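Local coordinates for DegV family protein (Streptococcus agalactiae, PDB 3LUP) that binds a fatty acid, here elaidic acid, and may take part in lipid transport or fatty acid metabolism, at residues A[7-13]-A[25-31]; A[92-96]-A[119-123]. All blocks are in the same frame, centred on the assembly; numbering follows the deposited sequence.

Contact 1. Residues A[7-13]-A[25-31]; sequences ALITDTS and DVYVLDI
Ile9 turns CG1 beside its own backbone N and CG2 anti to it (chi1 -59°), and this splits its two branches between neighbours on the adjacent strand: CG1 lies against CB of Tyr27, while CG2 meets CD1 of Leu29 at 3.8 Å. Strand 7-11 of the first segment and strand 26-29 of the second run parallel, 27° apart, in the N-terminal four-stranded sheet of this DegV-family protein, with 26-29 an outermost strand and 6-11 next to it. The register follows from the bridges Leu8-Val26, Ile9-Tyr27, Thr10-Val28 and Asp11-Leu29. Leu8 and Thr10 each use both N and O, bonding to the residues that flank their bridge partners: Leu8 to Asp25 and Tyr27, Thr10 to Tyr27 O at 2.9 Å and Leu29 N at 2.7 Å. Side chains alternate accordingly. Ile9, Tyr27 and Leu29 share one face, where helix 69-81 packs on Ile9 and Tyr27; Leu8 and Thr10 lie on the other, against helix 124-138. Val28 and Thr10 run side by side there, CG2 to CG2. Beyond the strands the pairing weakens, Thr12 N reaching Leu29 O at a poor angle of 129°. Asp11 closes an Asx turn: its OD1 accepts Ser13 N through the anti lone pair and, on the syn side, Ser13 OG, which also hydrogen-bonds to Thr123 OG1; Ile31 CD1 lies 3.7 Å from Asp11 OD1.

Contact 2. Residues A[92-96]-A[119-123]; sequences IAAGI and DTKIT. With ELA (Elaidic acid), chain B.
Asp119 OD1 takes two backbone N-H groups, one from each segment: Ala94 N at 3.0 Å, nearly straight at 174°, and Lys121 N at 3.1 Å. They arrive from opposite faces of the carboxylate, both out of its plane, which limits how far the group can rotate. CG lies anti to the Asp119 backbone N (chi1 178°), a torsion that carries the carboxylate across to the 92-96 segment, where OD2 also comes within 3.3 Å of Ala94 CB. A water bridges the same carboxylate back to the other loop, donating to OD2 and accepting from Gly95 N. Because Lys121 N lies two residues on from the aspartate, the 119-121 bend is an Asx turn. Both segments are loops at the C-terminal ends of parallel strands, 86-89 and 114-116, and the second leads into helix 124-138. A second backbone link, Ala93 N to Ile122 O at 2.9 Å, joins them nearer the lipid, while Ala93 CB rests over the peptide between Lys121 and Ile122. Ile92 and Thr123 point the same way, side by side, towards the elaidic acid. Along its chain come Ile92 CD1 near C6, Ile96 CD1 3.7 Å from C10, Thr123 CG2 3.5 Å from C13 and, farther on, Ile122 CD1 near C17. The OG1 of Thr123, turned aside from that methyl, is hydrogen-bonded to Ser13 OG and Gln127 OE1.

How the contacts relate
Contact 1 precedes contact 2 along the chain, and their centres lie 14 Å apart. They belong to one four-stranded parallel sheet, ordered 26-29, 6-11, 86-89, 114-116: contact 1 pairs the first two strands, and contact 2 joins the loops that follow the last two. The contacts meet directly at the C-terminal end of the sheet, where Ser13 OG probably hydrogen-bonds to Thr123 OG1 at 2.6 Å and Asp11 OD2 to Ile92 N at 3.0 Å. Ile31 of contact 1 and Ile92, Ile96 and Thr123 of contact 2 all belong to the elaidic acid pocket, so the loops leaving the C-terminal ends of these strands together form part of its wall.

Contact 1. Residues A[7-13]-A[25-31]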
ATOM      1  N   ALA A   7     -16.576  -8.231   8.809  1.00 30.25           N
ATOM      2  CA  ALA A   7     -16.420  -7.014   8.040  1.00 30.23           C
ATOM      3  C   ALA A   7     -14.955  -6.806   7.711  1.00 30.77           C
ATOM      4  O   ALA A   7     -14.060  -7.179   8.497  1.00 30.78           O
ATOM      5  CB  ALA A   7     -16.955  -5.845   8.788  1.00 29.96           C
ATOM      6  N   LEU A   8     -14.709  -6.211   6.550  1.00 30.92           N
ATOM      7  CA  LEU A   8     -13.362  -5.827   6.199  1.00 31.80           C
ATOM      8  C   LEU A   8     -13.171  -4.333   6.062  1.00 32.13           C
ATOM      9  O   LEU A   8     -13.853  -3.668   5.274  1.00 31.97           O
ATOM     10  CB  LEU A   8     -12.856  -6.576   4.958  1.00 31.92           C
ATOM     11  CG  LEU A   8     -11.993  -7.727   5.469  1.00 32.44           C
ATOM     12  CD1 LEU A   8     -12.783  -9.019   5.459  1.00 31.97           C
ATOM     13  CD2 LEU A   8     -10.687  -7.855   4.712  1.00 32.12           C
ATOM     14  N   ILE A   9     -12.241  -3.805   6.856  1.00 32.45           N
ATOM     15  CA  ILE A   9     -11.934  -2.382   6.778  1.00 33.02           C
ATOM     16  C   ILE A   9     -10.505  -2.126   6.295  1.00 33.05           C
ATOM     17  O   ILE A   9      -9.532  -2.794   6.714  1.00 32.37           O
ATOM     18  CB  ILE A   9     -12.227  -1.616   8.100  1.00 33.08           C
ATOM     19  CG1 ILE A   9     -13.693  -1.750   8.496  1.00 34.40           C
ATOM     20  CG2 ILE A   9     -11.979  -0.139   7.933  1.00 32.79           C
ATOM     21  CD1 ILE A   9     -14.015  -2.970   9.297  1.00 36.96           C
ATOM     22  N   THR A  10     -10.417  -1.154   5.392  1.00 32.92           N
ATOM     23  CA  THR A  10      -9.166  -0.736   4.809  1.00 33.06           C
ATOM     24  C   THR A  10      -9.219   0.755   4.535  1.00 32.89           C
ATOM     25  O   THR A  10     -10.189   1.404   4.887  1.00 32.92           O
ATOM     26  CB  THR A  10      -8.853  -1.528   3.519  1.00 33.08           C
ATOM     27  OG1 THR A  10      -7.555  -1.142   3.039  1.00 33.94           O
ATOM     28  CG2 THR A  10      -9.904  -1.275   2.449  1.00 32.22           C
ATOM     29  N   ASP A  11      -8.175   1.294   3.923  1.00 32.95           N
ATOM     30  CA  ASP A  11      -8.152   2.702   3.590  1.00 33.62           C
ATOM     31  C   ASP A  11      -7.898   2.838   2.103  1.00 33.43           C
ATOM     32  O   ASP A  11      -7.628   1.858   1.431  1.00 33.64           O
ATOM     33  CB  ASP A  11      -7.111   3.450   4.429  1.00 33.76           C
ATOM     34  CG  ASP A  11      -5.739   2.783   4.396  1.00 36.66           C
ATOM     35  OD1 ASP A  11      -5.172   2.621   3.276  1.00 36.80           O
ATOM     36  OD2 ASP A  11      -5.239   2.418   5.497  1.00 38.19           O
ATOM     37  N   THR A  12      -8.009   4.052   1.589  1.00 33.54           N
ATOM     38  CA  THR A  12      -7.918   4.284   0.155  1.00 33.57           C
ATOM     39  C   THR A  12      -6.499   4.122  -0.422  1.00 33.76           C
ATOM     40  O   THR A  12      -6.326   4.196  -1.641  1.00 33.92           O
ATOM     41  CB  THR A  12      -8.477   5.653  -0.234  1.00 33.19           C
ATOM     42  OG1 THR A  12      -7.701   6.663   0.405  1.00 34.45           O
ATOM     43  CG2 THR A  12      -9.925   5.782   0.196  1.00 32.68           C
ATOM     44  N   SER A  13      -5.502   3.869   0.428  1.00 33.74           N
ATOM     45  CA  SER A  13      -4.152   3.588  -0.060  1.00 33.84           C
ATOM     46  C   SER A  13      -4.029   2.160  -0.585  1.00 33.70           C
ATOM     47  O   SER A  13      -3.109   1.847  -1.330  1.00 33.88           O
ATOM     48  CB  SER A  13      -3.098   3.856   1.021  1.00 34.13           C
ATOM     49  OG  SER A  13      -2.915   2.730   1.879  1.00 35.31           O
ATOM     50  N   ASP A  25     -19.247  -6.239   2.299  1.00 36.04           N
ATOM     51  CA  ASP A  25     -18.603  -6.386   3.597  1.00 35.61           C
ATOM     52  C   ASP A  25     -17.273  -5.644   3.660  1.00 35.06           C
ATOM     53  O   ASP A  25     -16.524  -5.773   4.633  1.00 34.99           O
ATOM     54  CB  ASP A  25     -18.411  -7.865   3.936  1.00 35.67           C
ATOM     55  CG  ASP A  25     -19.735  -8.621   4.053  1.00 36.15           C
ATOM     56  OD1 ASP A  25     -20.738  -8.019   4.501  1.00 34.65           O
ATOM     57  OD2 ASP A  25     -19.758  -9.829   3.709  1.00 35.68           O
ATOM     58  N   VAL A  26     -17.000  -4.853   2.628  1.00 34.40           N
ATOM     59  CA  VAL A  26     -15.744  -4.117   2.524  1.00 33.96           C
ATOM     60  C   VAL A  26     -15.977  -2.633   2.793  1.00 33.86           C
ATOM     61  O   VAL A  26     -16.792  -2.008   2.139  1.00 34.07           O
ATOM     62  CB  VAL A  26     -15.041  -4.359   1.148  1.00 33.81           C
ATOM     63  CG1 VAL A  26     -13.815  -3.494   0.997  1.00 33.29           C
ATOM     64  CG2 VAL A  26     -14.638  -5.818   1.007  1.00 33.03           C
ATOM     65  N   TYR A  27     -15.276  -2.084   3.784  1.00 33.90           N
ATOM     66  CA  TYR A  27     -15.385  -0.663   4.118  1.00 33.78           C
ATOM     67  C   TYR A  27     -14.036   0.043   3.956  1.00 33.82           C
ATOM     68  O   TYR A  27     -12.997  -0.475   4.387  1.00 34.06           O
ATOM     69  CB  TYR A  27     -15.967  -0.494   5.523  1.00 33.52           C
ATOM     70  CG  TYR A  27     -17.314  -1.164   5.652  1.00 33.50           C
ATOM     71  CD1 TYR A  27     -18.493  -0.432   5.502  1.00 32.48           C
ATOM     72  CD2 TYR A  27     -17.411  -2.549   5.886  1.00 33.46           C
ATOM     73  CE1 TYR A  27     -19.743  -1.053   5.597  1.00 32.53           C
ATOM     74  CE2 TYR A  27     -18.650  -3.186   5.976  1.00 32.27           C
ATOM     75  CZ  TYR A  27     -19.812  -2.430   5.830  1.00 33.09           C
ATOM     76  OH  TYR A  27     -21.040  -3.047   5.928  1.00 32.68           O
ATOM     77  N   VAL A  28     -14.057   1.208   3.308  1.00 33.73           N
ATOM     78  CA  VAL A  28     -12.831   1.921   2.952  1.00 33.64           C
ATOM     79  C   VAL A  28     -12.823   3.307   3.555  1.00 34.05           C
ATOM     80  O   VAL A  28     -13.643   4.154   3.187  1.00 34.04           O
ATOM     81  CB  VAL A  28     -12.637   2.090   1.411  1.00 33.39           C
ATOM     82  CG1 VAL A  28     -11.236   2.554   1.140  1.00 33.46           C
ATOM     83  CG2 VAL A  28     -12.912   0.809   0.648  1.00 32.32           C
ATOM     84  N   LEU A  29     -11.879   3.530   4.462  1.00 34.51           N
ATOM     85  CA  LEU A  29     -11.647   4.839   5.075  1.00 35.47           C
ATOM     86  C   LEU A  29     -10.864   5.746   4.134  1.00 35.91           C
ATOM     87  O   LEU A  29      -9.903   5.293   3.513  1.00 36.20           O
ATOM     88  CB  LEU A  29     -10.834   4.668   6.360  1.00 35.33           C
ATOM     89  CG  LEU A  29     -11.501   4.367   7.696  1.00 36.10           C
ATOM     90  CD1 LEU A  29     -12.756   3.549   7.528  1.00 38.36           C
ATOM     91  CD2 LEU A  29     -10.517   3.666   8.629  1.00 35.87           C
ATOM     92  N   ASP A  30     -11.249   7.023   4.053  1.00 36.26           N
ATOM     93  CA  ASP A  30     -10.541   7.987   3.205  1.00 36.99           C
ATOM     94  C   ASP A  30      -9.292   8.588   3.843  1.00 37.08           C
ATOM     95  O   ASP A  30      -9.273   8.902   5.033  1.00 37.63           O
ATOM     96  CB  ASP A  30     -11.475   9.108   2.754  1.00 37.19           C
ATOM     97  CG  ASP A  30     -12.661   8.592   1.954  1.00 38.80           C
ATOM     98  OD1 ASP A  30     -12.507   7.619   1.174  1.00 39.59           O
ATOM     99  OD2 ASP A  30     -13.764   9.160   2.117  1.00 40.66           O
ATOM    100  N   ILE A  31      -8.249   8.739   3.032  1.00 37.36           N
ATOM    101  CA  ILE A  31      -7.017   9.434   3.440  1.00 37.30           C
ATOM    102  C   ILE A  31      -6.944  10.819   2.803  1.00 37.51           C
ATOM    103  O   ILE A  31      -6.886  10.937   1.585  1.00 37.67           O
ATOM    104  CB  ILE A  31      -5.734   8.620   3.092  1.00 37.15           C
ATOM    105  CG1 ILE A  31      -5.795   7.228   3.750  1.00 36.08           C
ATOM    106  CG2 ILE A  31      -4.472   9.408   3.496  1.00 36.55           C
ATOM    107  CD1 ILE A  31      -4.654   6.298   3.427  1.00 34.53           C
TER

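Contact 2. Residues A[92-96]-A[119-123]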
ATOM      1  N   ILE A  92      -2.831   0.737   5.840  1.00 34.94           N
ATOM      2  CA  ILE A  92      -1.479   1.223   5.572  1.00 35.42           C
ATOM      3  C   ILE A  92      -0.428   0.853   6.665  1.00 35.59           C
ATOM      4  O   ILE A  92      -0.714   0.889   7.873  1.00 35.50           O
ATOM      5  CB  ILE A  92      -1.552   2.759   5.309  1.00 35.59           C
ATOM      6  CG1 ILE A  92      -0.221   3.324   4.829  1.00 36.55           C
ATOM      7  CG2 ILE A  92      -2.041   3.517   6.540  1.00 35.81           C
ATOM      8  CD1 ILE A  92      -0.378   4.526   3.901  1.00 37.45           C
ATOM      9  N   ALA A  93       0.773   0.474   6.217  1.00 35.45           N
ATOM     10  CA  ALA A  93       1.922   0.140   7.084  1.00 35.34           C
ATOM     11  C   ALA A  93       2.141   1.039   8.302  1.00 35.27           C
ATOM     12  O   ALA A  93       2.210   2.258   8.173  1.00 36.02           O
ATOM     13  CB  ALA A  93       3.194   0.131   6.240  1.00 35.36           C
ATOM     14  N   ALA A  94       2.291   0.431   9.475  1.00 35.18           N
ATOM     15  CA  ALA A  94       2.720   1.133  10.710  1.00 34.68           C
ATOM     16  C   ALA A  94       3.982   1.993  10.530  1.00 34.80           C
ATOM     17  O   ALA A  94       4.121   3.032  11.167  1.00 34.54           O
ATOM     18  CB  ALA A  94       2.946   0.120  11.843  1.00 34.26           C
ATOM     19  N   GLY A  95       4.898   1.542   9.663  1.00 35.14           N
ATOM     20  CA  GLY A  95       6.177   2.216   9.423  1.00 35.14           C
ATOM     21  C   GLY A  95       6.128   3.438   8.516  1.00 35.53           C
ATOM     22  O   GLY A  95       7.150   4.095   8.296  1.00 35.61           O
ATOM     23  N   ILE A  96       4.954   3.748   7.971  1.00 35.73           N
ATOM     24  CA  ILE A  96       4.816   4.910   7.087  1.00 35.83           C
ATOM     25  C   ILE A  96       3.650   5.814   7.486  1.00 35.96           C
ATOM     26  O   ILE A  96       3.237   6.679   6.713  1.00 36.12           O
ATOM     27  CB  ILE A  96       4.682   4.501   5.592  1.00 35.83           C
ATOM     28  CG1 ILE A  96       3.378   3.747   5.340  1.00 35.05           C
ATOM     29  CG2 ILE A  96       5.899   3.679   5.137  1.00 36.41           C
ATOM     30  CD1 ILE A  96       3.124   3.484   3.896  1.00 34.27           C
ATOM     31  N   ASP A 119      -0.618  -5.448  11.574  1.00 30.27           N
ATOM     32  CA  ASP A 119       0.160  -4.489  10.815  1.00 30.28           C
ATOM     33  C   ASP A 119       0.463  -5.095   9.452  1.00 30.01           C
ATOM     34  O   ASP A 119       1.129  -6.131   9.346  1.00 29.82           O
ATOM     35  CB  ASP A 119       1.442  -4.114  11.565  1.00 30.59           C
ATOM     36  CG  ASP A 119       2.333  -3.143  10.781  1.00 31.78           C
ATOM     37  OD1 ASP A 119       1.861  -2.484   9.817  1.00 31.77           O
ATOM     38  OD2 ASP A 119       3.524  -3.039  11.152  1.00 33.85           O
ATOM     39  N   THR A 120      -0.032  -4.447   8.408  1.00 30.02           N
ATOM     40  CA  THR A 120       0.112  -4.992   7.067  1.00 30.18           C
ATOM     41  C   THR A 120       1.512  -4.790   6.547  1.00 29.94           C
ATOM     42  O   THR A 120       1.941  -5.534   5.685  1.00 30.46           O
ATOM     43  CB  THR A 120      -0.883  -4.390   6.072  1.00 30.26           C
ATOM     44  OG1 THR A 120      -0.591  -2.995   5.886  1.00 31.34           O
ATOM     45  CG2 THR A 120      -2.306  -4.569   6.578  1.00 30.40           C
ATOM     46  N   LYS A 121       2.215  -3.781   7.060  1.00 29.68           N
ATOM     47  CA  LYS A 121       3.600  -3.490   6.657  1.00 29.30           C
ATOM     48  C   LYS A 121       3.738  -3.179   5.169  1.00 29.38           C
ATOM     49  O   LYS A 121       4.838  -3.212   4.601  1.00 29.57           O
ATOM     50  CB  LYS A 121       4.537  -4.626   7.041  1.00 29.19           C
ATOM     51  CG  LYS A 121       4.608  -4.898   8.533  1.00 29.68           C
ATOM     52  CD  LYS A 121       5.637  -5.966   8.773  1.00 30.61           C
ATOM     53  CE  LYS A 121       5.684  -6.398  10.208  1.00 32.12           C
ATOM     54  NZ  LYS A 121       6.561  -7.601  10.278  1.00 34.40           N
ATOM     55  N   ILE A 122       2.615  -2.865   4.537  1.00 29.34           N
ATOM     56  CA  ILE A 122       2.612  -2.564   3.113  1.00 29.14           C
ATOM     57  C   ILE A 122       1.499  -1.573   2.762  1.00 29.18           C
ATOM     58  O   ILE A 122       0.898  -0.961   3.654  1.00 29.27           O
ATOM     59  CB  ILE A 122       2.599  -3.872   2.261  1.00 28.84           C
ATOM     60  CG1 ILE A 122       3.174  -3.613   0.868  1.00 29.56           C
ATOM     61  CG2 ILE A 122       1.238  -4.601   2.307  1.00 28.20           C
ATOM     62  CD1 ILE A 122       4.707  -3.357   0.901  1.00 27.95           C
ATOM     63  N   THR A 123       1.263  -1.380   1.475  1.00 29.32           N
ATOM     64  CA  THR A 123       0.190  -0.518   1.023  1.00 29.91           C
ATOM     65  C   THR A 123      -0.061  -0.811  -0.446  1.00 29.85           C
ATOM     66  O   THR A 123       0.440  -1.798  -0.958  1.00 30.22           O
ATOM     67  CB  THR A 123       0.501   0.993   1.307  1.00 30.23           C
ATOM     68  OG1 THR A 123      -0.672   1.775   1.078  1.00 30.70           O
ATOM     69  CG2 THR A 123       1.650   1.518   0.449  1.00 29.74           C
TER
HETATM   70  CA  ELA B 301       0.321  10.135   7.925  1.00 52.96           C
HETATM   71  C   ELA B 301       0.671  11.460   8.611  1.00 54.95           C
HETATM   72  O   ELA B 301       1.273  12.403   8.019  1.00 54.14           O
HETATM   73  C3  ELA B 301      -0.643  10.280   6.750  1.00 48.32           C
HETATM   74  C4  ELA B 301      -1.188   8.924   6.313  1.00 46.96           C
HETATM   75  C5  ELA B 301      -0.917   8.625   4.825  1.00 46.74           C
HETATM   76  C6  ELA B 301       0.477   8.017   4.617  1.00 44.62           C
HETATM   77  C7  ELA B 301       1.029   8.009   3.196  1.00 42.43           C
HETATM   78  C8  ELA B 301       2.448   7.427   3.190  1.00 42.25           C
HETATM   79  C9  ELA B 301       2.716   6.610   1.934  1.00 41.37           C
HETATM   80  C10 ELA B 301       4.081   6.167   1.561  1.00 40.25           C
HETATM   81  C11 ELA B 301       4.401   5.872   0.110  1.00 39.40           C
HETATM   82  C12 ELA B 301       5.113   4.538  -0.077  1.00 37.95           C
HETATM   83  C13 ELA B 301       4.261   3.491  -0.773  1.00 37.06           C
HETATM   84  C14 ELA B 301       5.075   2.512  -1.607  1.00 36.64           C
HETATM   85  C15 ELA B 301       4.138   1.551  -2.353  1.00 36.35           C
HETATM   86  C16 ELA B 301       4.847   0.337  -2.958  1.00 34.37           C
HETATM   87  C17 ELA B 301       4.344  -0.961  -2.337  1.00 34.94           C
HETATM   88  C18 ELA B 301       4.249  -2.095  -3.351  1.00 34.37           C
HETATM   89  OXT ELA B 301       0.366  11.611   9.817  1.00 55.09           O
HETATM   90  O   HOH W   1       4.756  -1.533   9.192  1.00 32.29           O